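Local atomic coordinates of alpha-fucosidase GH29 (Fusarium graminearum, PDB entry 4PSR), a protein that hydrolyses terminal alpha-L-fucose from glycans as a family GH29 retaining-type fucosidase, probably including alpha-1,6-linked core fucose of glycoproteins. Residues 41-46 / 56-61; 65-68 / 72-75; 369-374 / 415-420; 447-452 / 456-461; 15-20 / 255-260. All blocks are in the same frame, centred on the assembly; numbering follows the deposited sequence.

Interaction 1 of 5, residues 41-46 / 56-61; sequences AQYASE and DSDQRK. With FUL (beta-L-fucopyranose), chain M.
Tyr43 reaches from its loop to the first turn of helix 58-66 and gives its phenol hydroxyl to Asp58, with OH and OD2 only 2.5 Å apart. The carboxylate oxygen comes in at the edge of the ring, in its plane, and the two flat groups are turned just 24° from each other. A CG placed anti to the backbone N in Tyr43 (chi1 -169°) points the ring at the helix, and tyrosine is long enough to carry its hydroxyl to the carboxylate. Alongside, the small methyl of Ala44 rests on the aliphatic part of Gln59, CB to CG 3.7 Å; the bend at chi2 of Gln59 brings NE2 past the same methyl toward a water. There the contact becomes looser: the water accepts from Gln59 NE2 at 2.9 Å and also bonds to Ser45 OG, joining polar ends that do not meet directly. Asp58 is exposed, so the solvent side begins at its bond to Tyr43. The helix start is secured separately, Ser57 OG accepting from Arg60 N at 3.0 Å as its N-cap, while His62 stacks on the Tyr43 ring. At the far end of the loop, buried Glu46 accepts from O3 of the bound fucose through OE2, at 2.7 Å. The arrangement is that of a loop following the first strand of a TIM barrel, packed against the capped start of helix 58-66 and carrying a sugar-binding carboxylate of the fucose site.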
# COMPACT_ATOMS: atom_id res chain seq x y z
N ALA A 41 -6.60 -6.14 25.22
CA ALA A 41 -8.03 -6.16 25.55
C ALA A 41 -8.88 -6.96 24.56
O ALA A 41 -9.97 -7.42 24.88
CB ALA A 41 -8.54 -4.76 25.63
N GLN A 42 -8.35 -7.17 23.35
CA GLN A 42 -9.07 -7.87 22.29
C GLN A 42 -10.50 -7.35 22.16
O GLN A 42 -11.45 -8.11 21.99
CB GLN A 42 -9.06 -9.41 22.50
CG GLN A 42 -7.60 -9.96 22.53
CD GLN A 42 -7.47 -11.46 22.60
OE1 GLN A 42 -6.54 -12.02 22.02
NE2 GLN A 42 -8.40 -12.12 23.26
N TYR A 43 -10.62 -6.02 22.17
CA TYR A 43 -11.93 -5.36 22.14
C TYR A 43 -11.91 -4.11 21.29
O TYR A 43 -10.98 -3.32 21.39
CB TYR A 43 -12.39 -5.00 23.56
CG TYR A 43 -13.85 -4.57 23.62
CD1 TYR A 43 -14.85 -5.53 23.65
CD2 TYR A 43 -14.20 -3.23 23.60
CE1 TYR A 43 -16.18 -5.17 23.68
CE2 TYR A 43 -15.53 -2.86 23.63
CZ TYR A 43 -16.50 -3.83 23.66
OH TYR A 43 -17.85 -3.46 23.70
N ALA A 44 -12.94 -3.98 20.44
CA ALA A 44 -13.21 -2.81 19.58
C ALA A 44 -12.20 -2.68 18.42
O ALA A 44 -12.54 -2.97 17.28
CB ALA A 44 -13.29 -1.53 20.41
N SER A 45 -11.00 -2.21 18.71
CA SER A 45 -9.95 -2.03 17.71
C SER A 45 -8.64 -1.73 18.40
O SER A 45 -8.54 -1.66 19.62
CB SER A 45 -10.28 -0.88 16.76
OG SER A 45 -10.17 0.35 17.44
N GLU A 46 -7.61 -1.57 17.57
CA GLU A 46 -6.31 -1.12 18.03
C GLU A 46 -6.33 0.29 18.62
O GLU A 46 -5.34 0.70 19.21
CB GLU A 46 -5.28 -1.22 16.89
CG GLU A 46 -5.41 -0.18 15.77
CD GLU A 46 -6.63 -0.30 14.86
OE1 GLU A 46 -7.27 -1.37 14.79
OE2 GLU A 46 -6.94 0.72 14.20
N ASP A 56 -18.17 8.57 27.96
CA ASP A 56 -19.40 7.97 27.48
C ASP A 56 -19.23 6.94 26.33
O ASP A 56 -20.21 6.59 25.67
CB ASP A 56 -20.38 9.07 27.03
CG ASP A 56 -21.82 8.59 26.96
OD1 ASP A 56 -22.17 7.60 27.64
OD2 ASP A 56 -22.61 9.22 26.22
N SER A 57 -18.02 6.43 26.11
CA SER A 57 -17.85 5.51 24.97
C SER A 57 -18.15 4.06 25.33
O SER A 57 -18.11 3.67 26.49
CB SER A 57 -16.43 5.59 24.43
OG SER A 57 -15.52 5.08 25.38
N ASP A 58 -18.42 3.26 24.31
CA ASP A 58 -18.59 1.84 24.52
C ASP A 58 -17.31 1.21 25.08
O ASP A 58 -17.38 0.33 25.92
CB ASP A 58 -19.02 1.14 23.24
CG ASP A 58 -19.20 -0.33 23.43
OD1 ASP A 58 -20.25 -0.75 23.97
OD2 ASP A 58 -18.28 -1.10 23.06
N GLN A 59 -16.16 1.70 24.63
CA GLN A 59 -14.88 1.15 25.10
C GLN A 59 -14.64 1.46 26.56
O GLN A 59 -14.17 0.60 27.30
CB GLN A 59 -13.72 1.65 24.25
CG GLN A 59 -13.79 1.23 22.79
CD GLN A 59 -14.49 2.24 21.90
OE1 GLN A 59 -15.40 2.96 22.34
NE2 GLN A 59 -14.06 2.31 20.64
N ARG A 60 -14.99 2.67 27.00
CA ARG A 60 -14.90 3.01 28.42
C ARG A 60 -15.84 2.15 29.26
O ARG A 60 -15.47 1.73 30.34
CB ARG A 60 -15.21 4.49 28.66
CG ARG A 60 -15.47 4.82 30.14
CD ARG A 60 -15.80 6.30 30.32
NE ARG A 60 -14.59 7.10 30.33
CZ ARG A 60 -13.88 7.39 31.42
NH1 ARG A 60 -14.25 6.95 32.62
NH2 ARG A 60 -12.78 8.13 31.32
N LYS A 61 -17.05 1.91 28.76
CA LYS A 61 -18.03 1.10 29.48
C LYS A 61 -17.47 -0.31 29.65
O LYS A 61 -17.49 -0.87 30.76
CB LYS A 61 -19.36 1.09 28.72
CG LYS A 61 -20.04 2.46 28.71
CD LYS A 61 -21.32 2.52 27.90
CE LYS A 61 -21.93 3.92 27.97
NZ LYS A 61 -23.17 4.04 27.16
C1 FUL M . -4.49 4.51 10.67
C2 FUL M . -4.33 4.17 12.14
O2 FUL M . -4.96 5.14 12.99
C3 FUL M . -4.96 2.82 12.32
O3 FUL M . -4.91 2.48 13.69
C4 FUL M . -4.18 1.84 11.48
O4 FUL M . -2.85 1.75 11.97
C5 FUL M . -4.20 2.30 10.03
C6 FUL M . -3.38 1.42 9.11
O5 FUL M . -3.73 3.64 9.87
O1 FUL M . -4.00 5.81 10.45
O HOH W 1 -11.32 1.44 20.14

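Interaction 2 of 5, residues 65-68 / 72-75; sequences ETYG and EWGY
Tyr67 lays its CB methylene over the indole of Trp73, 3.6 Å from the centroid of the five-membered ring and 13° off the ring normal, a CH-pi contact over the face. Beyond CB the tyrosine ring diverges: it meets the six-membered ring of the indole obliquely, the planes 35° apart and the centroids separated by 4.6 Å, with CD1 of Tyr67 nearest CZ2 of Trp73 at 3.7 Å. The backbone joins in, since Tyr67 O lies 3.5 Å from Trp73 CD1. A CG anti to the carbonyl carbon in Tyr67 (chi1 -56°) directs the ring along the benzo end of the indole. Large flat side chains suit this place because they cover much surface from a short turn. The turn follows helix 58-66, after the first strand of the TIM barrel, and leads on to helix 76-80. Gly68 leaves helical geometry with positive phi, where a CB would press on the preceding carbonyl oxygen and also lie close to Trp73 CB. In the next shell, Phe78 meets both aromatic rings edge-to-face, and the ring of His63 also approaches both. Trp73 NE1 is bonded to Lys83 O, which fixes the rotation of the buried indole and satisfies its polar atom; His63 NE2 is hydrogen-bonded to Trp73 O. Thr66 CG2 sits over the centre of one face of the Tyr67 ring, 3.5 Å above its plane.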
# COMPACT_ATOMS: atom_id res chain seq x y z
N GLU A 65 -16.38 -2.09 33.23
CA GLU A 65 -16.97 -3.35 33.67
C GLU A 65 -15.99 -4.51 33.83
O GLU A 65 -16.17 -5.39 34.67
CB GLU A 65 -18.11 -3.76 32.73
CG GLU A 65 -19.29 -2.79 32.78
CD GLU A 65 -19.84 -2.63 34.19
OE1 GLU A 65 -20.34 -3.64 34.72
OE2 GLU A 65 -19.74 -1.50 34.74
N THR A 66 -14.95 -4.53 32.99
CA THR A 66 -14.03 -5.67 32.91
C THR A 66 -12.80 -5.50 33.83
O THR A 66 -12.37 -6.47 34.46
CB THR A 66 -13.56 -5.83 31.46
OG1 THR A 66 -14.73 -5.94 30.62
CG2 THR A 66 -12.66 -7.05 31.26
N TYR A 67 -12.27 -4.29 33.88
CA TYR A 67 -11.02 -3.99 34.59
C TYR A 67 -11.23 -3.04 35.76
O TYR A 67 -10.86 -3.36 36.91
CB TYR A 67 -10.01 -3.38 33.61
CG TYR A 67 -9.77 -4.26 32.42
CD1 TYR A 67 -9.04 -5.44 32.53
CD2 TYR A 67 -10.31 -3.94 31.17
CE1 TYR A 67 -8.83 -6.27 31.41
CE2 TYR A 67 -10.11 -4.76 30.07
CZ TYR A 67 -9.38 -5.93 30.19
OH TYR A 67 -9.20 -6.72 29.08
N GLY A 68 -11.81 -1.89 35.49
CA GLY A 68 -12.06 -0.89 36.51
C GLY A 68 -12.16 0.45 35.81
O GLY A 68 -11.87 0.55 34.63
N GLU A 72 -8.38 4.66 37.41
CA GLU A 72 -7.69 3.78 38.35
C GLU A 72 -6.91 2.65 37.63
O GLU A 72 -5.80 2.32 38.02
CB GLU A 72 -8.69 3.15 39.34
CG GLU A 72 -9.53 4.18 40.13
CD GLU A 72 -10.57 3.53 41.03
OE1 GLU A 72 -11.21 4.25 41.83
OE2 GLU A 72 -10.77 2.30 40.93
N TRP A 73 -7.51 2.09 36.58
CA TRP A 73 -6.93 0.96 35.82
C TRP A 73 -6.58 1.52 34.45
O TRP A 73 -7.34 1.37 33.48
CB TRP A 73 -7.95 -0.17 35.72
CG TRP A 73 -7.41 -1.58 35.63
CD1 TRP A 73 -7.47 -2.51 36.61
CD2 TRP A 73 -6.76 -2.22 34.51
NE1 TRP A 73 -6.93 -3.70 36.19
CE2 TRP A 73 -6.48 -3.54 34.89
CE3 TRP A 73 -6.41 -1.81 33.21
CZ2 TRP A 73 -5.85 -4.46 34.05
CZ3 TRP A 73 -5.78 -2.74 32.36
CH2 TRP A 73 -5.52 -4.04 32.79
N GLY A 74 -5.46 2.23 34.38
CA GLY A 74 -5.07 2.91 33.17
C GLY A 74 -4.45 1.98 32.13
O GLY A 74 -4.15 0.80 32.39
N TYR A 75 -4.25 2.53 30.94
CA TYR A 75 -3.71 1.73 29.83
C TYR A 75 -2.36 1.09 30.19
O TYR A 75 -2.07 -0.04 29.79
CB TYR A 75 -3.58 2.58 28.56
CG TYR A 75 -3.01 1.77 27.42
CD1 TYR A 75 -3.72 0.70 26.91
CD2 TYR A 75 -1.76 2.03 26.89
CE1 TYR A 75 -3.20 -0.09 25.91
CE2 TYR A 75 -1.24 1.25 25.86
CZ TYR A 75 -1.97 0.20 25.39
OH TYR A 75 -1.53 -0.63 24.37

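Interaction 3 of 5, residues 369-374 / 415-420; sequences YGEAVY and VLYVTV
Ala372 and Glu371 meet Tyr417 where the 3-10 turn after helix 353-369, at the end of the TIM-barrel region, packs on the antiparallel sheet of the C-terminal beta domain. The apolar part is a small residue against a flat one. Ala372 CA stands over one face of the Tyr417 ring, 4.1 Å from its centroid, and its methyl touches the ring root, CB to CG 4.0 Å. Alanine suits the spot because the turn backbone can then approach the ring closely. Glu371 O lies above the same face, toward the rim, whereas CG1 of Val415, two residues back on the strand, covers the opposite face; the phenol is thus held between turn and strand. Ala372 CB also comes within 4.2 Å of Thr419 OG1, on the same side of the strand as Tyr417.

The polar part lies at the far end of the ring. CG of Glu371 is anti to its backbone N (chi1 179°) and the chain runs extended, taking the carboxylate out to the phenol. Ring and carboxylate planes stand nearly perpendicular, 78° apart. This carboxylate has further partners: Lys488 forms a salt bridge with OE2, and Tyr458 OH bonds to OE1, so its negative charge is probably offset by the lysine and steadied by the two phenols. Tyr417 OH donates to Glu371 OE2 at 2.6 Å, on the anti side and 19° out of the carboxylate plane.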
# COMPACT_ATOMS: atom_id res chain seq x y z
N TYR A 369 0.46 -17.72 -10.68
CA TYR A 369 0.23 -16.67 -11.64
C TYR A 369 1.14 -15.45 -11.41
O TYR A 369 0.91 -14.38 -11.98
CB TYR A 369 -1.22 -16.23 -11.52
CG TYR A 369 -2.23 -17.25 -12.01
CD1 TYR A 369 -2.27 -17.64 -13.35
CD2 TYR A 369 -3.19 -17.77 -11.15
CE1 TYR A 369 -3.23 -18.54 -13.80
CE2 TYR A 369 -4.14 -18.64 -11.60
CZ TYR A 369 -4.16 -19.01 -12.92
OH TYR A 369 -5.14 -19.87 -13.36
N GLY A 370 2.17 -15.64 -10.60
CA GLY A 370 3.13 -14.58 -10.28
C GLY A 370 3.72 -13.85 -11.48
O GLY A 370 4.08 -12.66 -11.38
N GLU A 371 3.83 -14.51 -12.64
CA GLU A 371 4.33 -13.88 -13.85
C GLU A 371 3.54 -12.60 -14.22
O GLU A 371 4.09 -11.65 -14.79
CB GLU A 371 4.27 -14.87 -15.03
CG GLU A 371 4.77 -14.26 -16.34
CD GLU A 371 4.67 -15.18 -17.55
OE1 GLU A 371 4.36 -16.38 -17.39
OE2 GLU A 371 4.86 -14.68 -18.66
N ALA A 372 2.25 -12.59 -13.91
CA ALA A 372 1.39 -11.46 -14.22
C ALA A 372 1.44 -10.35 -13.16
O ALA A 372 0.80 -9.31 -13.33
CB ALA A 372 -0.05 -11.93 -14.41
N VAL A 373 2.14 -10.60 -12.06
CA VAL A 373 2.14 -9.71 -10.90
C VAL A 373 3.56 -9.23 -10.62
O VAL A 373 3.89 -8.06 -10.85
CB VAL A 373 1.48 -10.39 -9.68
CG1 VAL A 373 1.49 -9.44 -8.47
CG2 VAL A 373 0.05 -10.80 -10.01
N TYR A 374 4.41 -10.09 -10.06
CA TYR A 374 5.76 -9.67 -9.73
C TYR A 374 6.48 -9.17 -10.96
O TYR A 374 6.32 -9.71 -12.06
CB TYR A 374 6.54 -10.83 -9.19
CG TYR A 374 5.92 -11.52 -7.99
CD1 TYR A 374 5.78 -10.88 -6.76
CD2 TYR A 374 5.58 -12.86 -8.06
CE1 TYR A 374 5.26 -11.56 -5.65
CE2 TYR A 374 5.06 -13.55 -6.99
CZ TYR A 374 4.93 -12.91 -5.77
OH TYR A 374 4.45 -13.60 -4.70
N VAL A 415 4.63 -7.57 -23.80
CA VAL A 415 3.68 -8.57 -23.32
C VAL A 415 2.64 -7.88 -22.43
O VAL A 415 2.99 -7.16 -21.48
CB VAL A 415 4.34 -9.71 -22.53
CG1 VAL A 415 3.28 -10.61 -21.94
CG2 VAL A 415 5.29 -10.53 -23.43
N LEU A 416 1.37 -8.05 -22.77
CA LEU A 416 0.26 -7.56 -21.95
C LEU A 416 -0.40 -8.74 -21.30
O LEU A 416 -0.81 -9.70 -21.96
CB LEU A 416 -0.75 -6.82 -22.83
CG LEU A 416 -1.95 -6.12 -22.16
CD1 LEU A 416 -1.50 -4.93 -21.27
CD2 LEU A 416 -2.98 -5.69 -23.21
N TYR A 417 -0.51 -8.69 -19.97
CA TYR A 417 -1.25 -9.68 -19.19
C TYR A 417 -2.65 -9.15 -18.95
O TYR A 417 -2.83 -8.01 -18.49
CB TYR A 417 -0.55 -9.96 -17.86
CG TYR A 417 0.84 -10.54 -18.05
CD1 TYR A 417 1.01 -11.88 -18.35
CD2 TYR A 417 1.96 -9.72 -17.99
CE1 TYR A 417 2.25 -12.40 -18.56
CE2 TYR A 417 3.22 -10.25 -18.22
CZ TYR A 417 3.36 -11.58 -18.48
OH TYR A 417 4.63 -12.11 -18.73
N VAL A 418 -3.63 -9.95 -19.32
CA VAL A 418 -5.04 -9.64 -19.16
C VAL A 418 -5.60 -10.62 -18.17
O VAL A 418 -5.79 -11.81 -18.47
CB VAL A 418 -5.80 -9.78 -20.48
CG1 VAL A 418 -7.29 -9.49 -20.26
CG2 VAL A 418 -5.19 -8.87 -21.53
N THR A 419 -5.85 -10.14 -16.96
CA THR A 419 -6.28 -11.00 -15.88
C THR A 419 -7.78 -10.82 -15.66
O THR A 419 -8.24 -9.72 -15.39
CB THR A 419 -5.48 -10.73 -14.56
OG1 THR A 419 -4.09 -11.02 -14.75
CG2 THR A 419 -5.97 -11.62 -13.45
N VAL A 420 -8.53 -11.91 -15.82
CA VAL A 420 -9.99 -11.89 -15.73
C VAL A 420 -10.39 -12.45 -14.37
O VAL A 420 -9.85 -13.45 -13.91
CB VAL A 420 -10.66 -12.64 -16.93
CG1 VAL A 420 -10.33 -14.14 -16.94
CG2 VAL A 420 -12.17 -12.41 -16.97

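Interaction 4 of 5, residues 447-452 / 456-461; sequences SVELLG and GDYVKV
Leu450 and Val459 form the hydrogen-bonded pair at the middle of a beta hairpin, strands 445-451 and 458-460, at the edge of the antiparallel sheet in the C-terminal domain. Leu450 N donates to Val459 O at 2.8 Å, and Val459 N returns a bond to Leu450 O at 2.9 Å. On one side of this pair Val461 N donates to Val448 O (3.0 Å). On the other, Gly452 N reaches Asp457 O from well above the carbonyl plane, 51° out of it, where the strands give way to the turn. Water 2 takes over past the last direct bond, accepting from Val448 N and donating to Val461 O. The short strand segments run at 133° to each other, a strongly twisted antiparallel pair.

The side chains divide by face. Leu450 shares one with Val459, and Pro476 packs on both; beta-branched valine suits the extended backbone there. Glu449, Leu451 and Tyr458 occupy the other. The extended Glu449 side chain, its CG anti to the carbonyl carbon, passes at a slant beside Tyr458, OE2 lying 3.5 Å from CB and the carboxylate 19° from the ring plane. Tyr458 OH finds its partner in Glu371, which anchors the outermost strand to the turn 370-372. Gly452 lies so near Asp457 that a CB would clash. Leu451 and Tyr458 run side by side, pointing the same way, and Leu451 CD1 meets the ring at its edge, 3.9 Å from CE1.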
# COMPACT_ATOMS: atom_id res chain seq x y z
N SER A 447 0.92 -14.07 -30.29
CA SER A 447 0.41 -15.21 -29.58
C SER A 447 -0.50 -14.73 -28.45
O SER A 447 -0.30 -13.65 -27.89
CB SER A 447 1.53 -16.08 -29.00
OG SER A 447 2.40 -15.36 -28.15
N VAL A 448 -1.50 -15.54 -28.16
CA VAL A 448 -2.41 -15.35 -27.04
C VAL A 448 -2.43 -16.68 -26.31
O VAL A 448 -2.72 -17.72 -26.91
CB VAL A 448 -3.83 -14.98 -27.53
CG1 VAL A 448 -4.79 -14.83 -26.33
CG2 VAL A 448 -3.81 -13.74 -28.42
N GLU A 449 -2.10 -16.69 -25.03
CA GLU A 449 -1.94 -17.91 -24.26
C GLU A 449 -2.63 -17.76 -22.91
O GLU A 449 -2.62 -16.69 -22.31
CB GLU A 449 -0.47 -18.20 -23.99
CG GLU A 449 0.40 -18.28 -25.25
CD GLU A 449 1.87 -18.35 -24.90
OE1 GLU A 449 2.44 -17.33 -24.44
OE2 GLU A 449 2.45 -19.43 -25.08
N LEU A 450 -3.24 -18.83 -22.44
CA LEU A 450 -3.78 -18.92 -21.09
C LEU A 450 -2.77 -19.56 -20.15
O LEU A 450 -2.26 -20.66 -20.41
CB LEU A 450 -5.06 -19.75 -21.07
CG LEU A 450 -5.88 -19.73 -19.77
CD1 LEU A 450 -6.46 -18.34 -19.50
CD2 LEU A 450 -7.02 -20.75 -19.81
N LEU A 451 -2.47 -18.90 -19.04
CA LEU A 451 -1.56 -19.47 -18.06
C LEU A 451 -2.23 -20.68 -17.43
O LEU A 451 -3.40 -20.64 -17.09
CB LEU A 451 -1.18 -18.43 -17.01
CG LEU A 451 0.04 -17.59 -17.35
CD1 LEU A 451 -0.22 -16.74 -18.56
CD2 LEU A 451 0.43 -16.75 -16.16
N GLY A 452 -1.46 -21.76 -17.32
CA GLY A 452 -1.99 -23.05 -16.91
C GLY A 452 -1.89 -23.38 -15.44
O GLY A 452 -1.83 -22.50 -14.59
N GLY A 456 4.73 -21.55 -15.71
CA GLY A 456 5.50 -22.00 -16.86
C GLY A 456 4.68 -22.81 -17.85
O GLY A 456 5.17 -23.13 -18.95
N ASP A 457 3.44 -23.16 -17.48
CA ASP A 457 2.52 -23.82 -18.39
C ASP A 457 1.72 -22.80 -19.13
O ASP A 457 1.17 -21.87 -18.50
CB ASP A 457 1.51 -24.68 -17.63
CG ASP A 457 2.10 -25.90 -16.99
OD1 ASP A 457 3.29 -26.26 -17.21
OD2 ASP A 457 1.31 -26.53 -16.24
N TYR A 458 1.61 -22.96 -20.44
CA TYR A 458 0.81 -22.10 -21.29
C TYR A 458 -0.03 -22.93 -22.22
O TYR A 458 0.47 -23.83 -22.89
CB TYR A 458 1.66 -21.18 -22.13
CG TYR A 458 2.59 -20.37 -21.30
CD1 TYR A 458 2.13 -19.25 -20.59
CD2 TYR A 458 3.93 -20.69 -21.20
CE1 TYR A 458 2.99 -18.50 -19.83
CE2 TYR A 458 4.79 -19.94 -20.44
CZ TYR A 458 4.31 -18.84 -19.76
OH TYR A 458 5.20 -18.11 -19.01
N VAL A 459 -1.31 -22.61 -22.27
CA VAL A 459 -2.25 -23.30 -23.15
C VAL A 459 -2.64 -22.30 -24.22
O VAL A 459 -3.20 -21.26 -23.91
CB VAL A 459 -3.47 -23.82 -22.36
CG1 VAL A 459 -4.44 -24.54 -23.29
CG2 VAL A 459 -3.02 -24.75 -21.24
N LYS A 460 -2.30 -22.58 -25.47
CA LYS A 460 -2.60 -21.67 -26.57
C LYS A 460 -4.09 -21.42 -26.72
O LYS A 460 -4.91 -22.31 -26.56
CB LYS A 460 -2.00 -22.19 -27.89
CG LYS A 460 -2.39 -21.34 -29.11
CD LYS A 460 -1.63 -21.74 -30.36
CE LYS A 460 -2.24 -21.08 -31.60
NZ LYS A 460 -1.46 -21.34 -32.86
N VAL A 461 -4.41 -20.15 -26.98
CA VAL A 461 -5.72 -19.68 -27.40
C VAL A 461 -5.69 -19.57 -28.92
O VAL A 461 -4.88 -18.83 -29.49
CB VAL A 461 -6.01 -18.28 -26.81
CG1 VAL A 461 -7.31 -17.74 -27.33
CG2 VAL A 461 -6.04 -18.31 -25.28
O HOH W 2 -2.39 -17.52 -30.17

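Interaction 5 of 5, residues 15-20 / 255-260; sequences DKHNAA and YYFNRG. With NA (sodium ion), chain J.
The His17 imidazole and the Phe257 ring lie face to face, their planes 7° apart and centroids separated by 3.6 Å. His17 CG sits over the centre of the phenyl, 3.4 Å above it, while Phe257 CE1 lies over the imidazole toward its rim. The histidine CB covers the same phenyl face. A CG anti to the backbone N (chi1 178°) turns the imidazole toward helix 246-263, away from the metal. Histidine suits this buried place by offering a flat face to phenylalanine and a polar edge elsewhere: ND1 is bonded to Ser282 O, which fixes the ring's rotation. Its backbone serves differently. His17 O and Asp15 O each bind the sodium ion at 2.4 Å, joined by three waters and Thr281 O; one of those waters, water 4, accepts from Ala19 N at 3.1 Å. Six oxygens, three of them carbonyls, make a six-coordinate, all-oxygen sodium site in a loop, here held by an aromatic stack against an outer helix of the TIM barrel.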
# COMPACT_ATOMS: atom_id res chain seq x y z
N ASP A 15 15.00 15.50 -1.52
CA ASP A 15 14.22 15.29 -2.75
C ASP A 15 14.98 14.38 -3.70
O ASP A 15 14.37 13.66 -4.52
CB ASP A 15 13.95 16.61 -3.50
CG ASP A 15 12.80 17.45 -2.92
OD1 ASP A 15 11.97 16.99 -2.10
OD2 ASP A 15 12.72 18.64 -3.31
N LYS A 16 16.30 14.40 -3.65
CA LYS A 16 17.09 13.63 -4.60
C LYS A 16 17.05 12.10 -4.36
O LYS A 16 17.47 11.32 -5.20
CB LYS A 16 18.53 14.13 -4.64
CG LYS A 16 18.61 15.60 -5.10
CD LYS A 16 20.04 16.04 -5.40
CE LYS A 16 20.53 15.50 -6.74
NZ LYS A 16 19.73 15.98 -7.91
N HIS A 17 16.58 11.69 -3.18
CA HIS A 17 16.41 10.27 -2.91
C HIS A 17 15.38 9.68 -3.85
O HIS A 17 14.34 10.28 -4.09
CB HIS A 17 15.98 10.08 -1.46
CG HIS A 17 15.74 8.64 -1.10
ND1 HIS A 17 14.48 8.11 -0.95
CD2 HIS A 17 16.62 7.65 -0.87
CE1 HIS A 17 14.60 6.82 -0.65
NE2 HIS A 17 15.89 6.52 -0.60
N ASN A 18 15.67 8.50 -4.38
CA ASN A 18 14.77 7.81 -5.31
C ASN A 18 13.65 7.17 -4.50
O ASN A 18 13.89 6.23 -3.73
CB ASN A 18 15.54 6.77 -6.13
CG ASN A 18 14.71 6.17 -7.24
OD1 ASN A 18 13.86 6.83 -7.83
ND2 ASN A 18 14.98 4.91 -7.55
N ALA A 19 12.43 7.68 -4.65
CA ALA A 19 11.34 7.31 -3.76
C ALA A 19 10.98 5.82 -3.81
O ALA A 19 10.78 5.19 -2.78
CB ALA A 19 10.12 8.15 -4.07
N ALA A 20 10.86 5.31 -5.02
CA ALA A 20 10.34 3.96 -5.27
C ALA A 20 11.35 3.22 -6.13
O ALA A 20 11.27 3.27 -7.37
CB ALA A 20 8.98 4.03 -5.94
N TYR A 255 18.78 11.19 7.87
CA TYR A 255 19.43 10.10 8.60
C TYR A 255 19.19 8.74 7.95
O TYR A 255 20.12 7.99 7.68
CB TYR A 255 19.01 10.09 10.05
CG TYR A 255 19.84 9.20 10.95
CD1 TYR A 255 20.90 9.72 11.67
CD2 TYR A 255 19.57 7.85 11.08
CE1 TYR A 255 21.66 8.94 12.50
CE2 TYR A 255 20.32 7.05 11.93
CZ TYR A 255 21.38 7.62 12.63
OH TYR A 255 22.15 6.85 13.48
N TYR A 256 17.93 8.46 7.63
CA TYR A 256 17.58 7.19 7.02
C TYR A 256 18.18 7.07 5.62
O TYR A 256 18.74 6.02 5.29
CB TYR A 256 16.06 7.06 6.98
CG TYR A 256 15.55 5.71 6.49
CD1 TYR A 256 16.21 4.52 6.81
CD2 TYR A 256 14.39 5.62 5.74
CE1 TYR A 256 15.70 3.28 6.41
CE2 TYR A 256 13.88 4.38 5.32
CZ TYR A 256 14.55 3.23 5.66
OH TYR A 256 14.01 2.02 5.24
N PHE A 257 18.07 8.11 4.79
CA PHE A 257 18.60 8.02 3.43
C PHE A 257 20.13 7.91 3.45
O PHE A 257 20.72 7.20 2.63
CB PHE A 257 18.13 9.23 2.58
CG PHE A 257 16.64 9.32 2.40
CD1 PHE A 257 15.80 8.24 2.63
CD2 PHE A 257 16.08 10.52 1.98
CE1 PHE A 257 14.44 8.37 2.45
CE2 PHE A 257 14.70 10.66 1.83
CZ PHE A 257 13.88 9.56 2.03
N ASN A 258 20.79 8.54 4.42
CA ASN A 258 22.24 8.36 4.57
C ASN A 258 22.60 6.95 5.02
O ASN A 258 23.57 6.37 4.54
CB ASN A 258 22.83 9.38 5.54
CG ASN A 258 22.97 10.75 4.92
OD1 ASN A 258 23.19 10.87 3.72
ND2 ASN A 258 22.87 11.79 5.74
N ARG A 259 21.84 6.40 5.96
CA ARG A 259 22.10 5.03 6.38
C ARG A 259 21.91 4.07 5.21
O ARG A 259 22.68 3.13 5.06
CB ARG A 259 21.22 4.62 7.56
CG ARG A 259 21.59 5.26 8.88
CD ARG A 259 23.04 5.05 9.25
NE ARG A 259 23.26 5.20 10.69
CZ ARG A 259 24.42 5.48 11.26
NH1 ARG A 259 25.51 5.66 10.52
NH2 ARG A 259 24.50 5.59 12.58
N GLY A 260 20.90 4.29 4.37
CA GLY A 260 20.70 3.43 3.21
C GLY A 260 21.93 3.38 2.33
O GLY A 260 22.35 2.31 1.89
NA NA J . 13.41 11.78 -5.71
O HOH W 3 15.29 11.30 -7.11
O HOH W 4 12.09 9.92 -6.71
O HOH W 5 12.62 13.46 -7.31

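How the interactions relate
Interactions 1 and 2 share helix 58-66, one at its start and the other at its end, and touch where Tyr67 OH packs on Ala41 CA. Interaction 1 is a surface contact that mixes a phenol-carboxylate bond, a water and one apolar touch, whereas interaction 2 is buried and aromatic. Interactions 3 and 4 lie across the chain's centre from them and reach the same antiparallel sheet; Glu371 links them, with its OE1 and Tyr458 OH 2.5 Å apart. Backbone bonds dominate the partly buried hairpin of interaction 4, side chains the buried domain junction of interaction 3. Interaction 5, also buried, joins segments 235 residues apart in the barrel domain and combines a ring stack with metal binding.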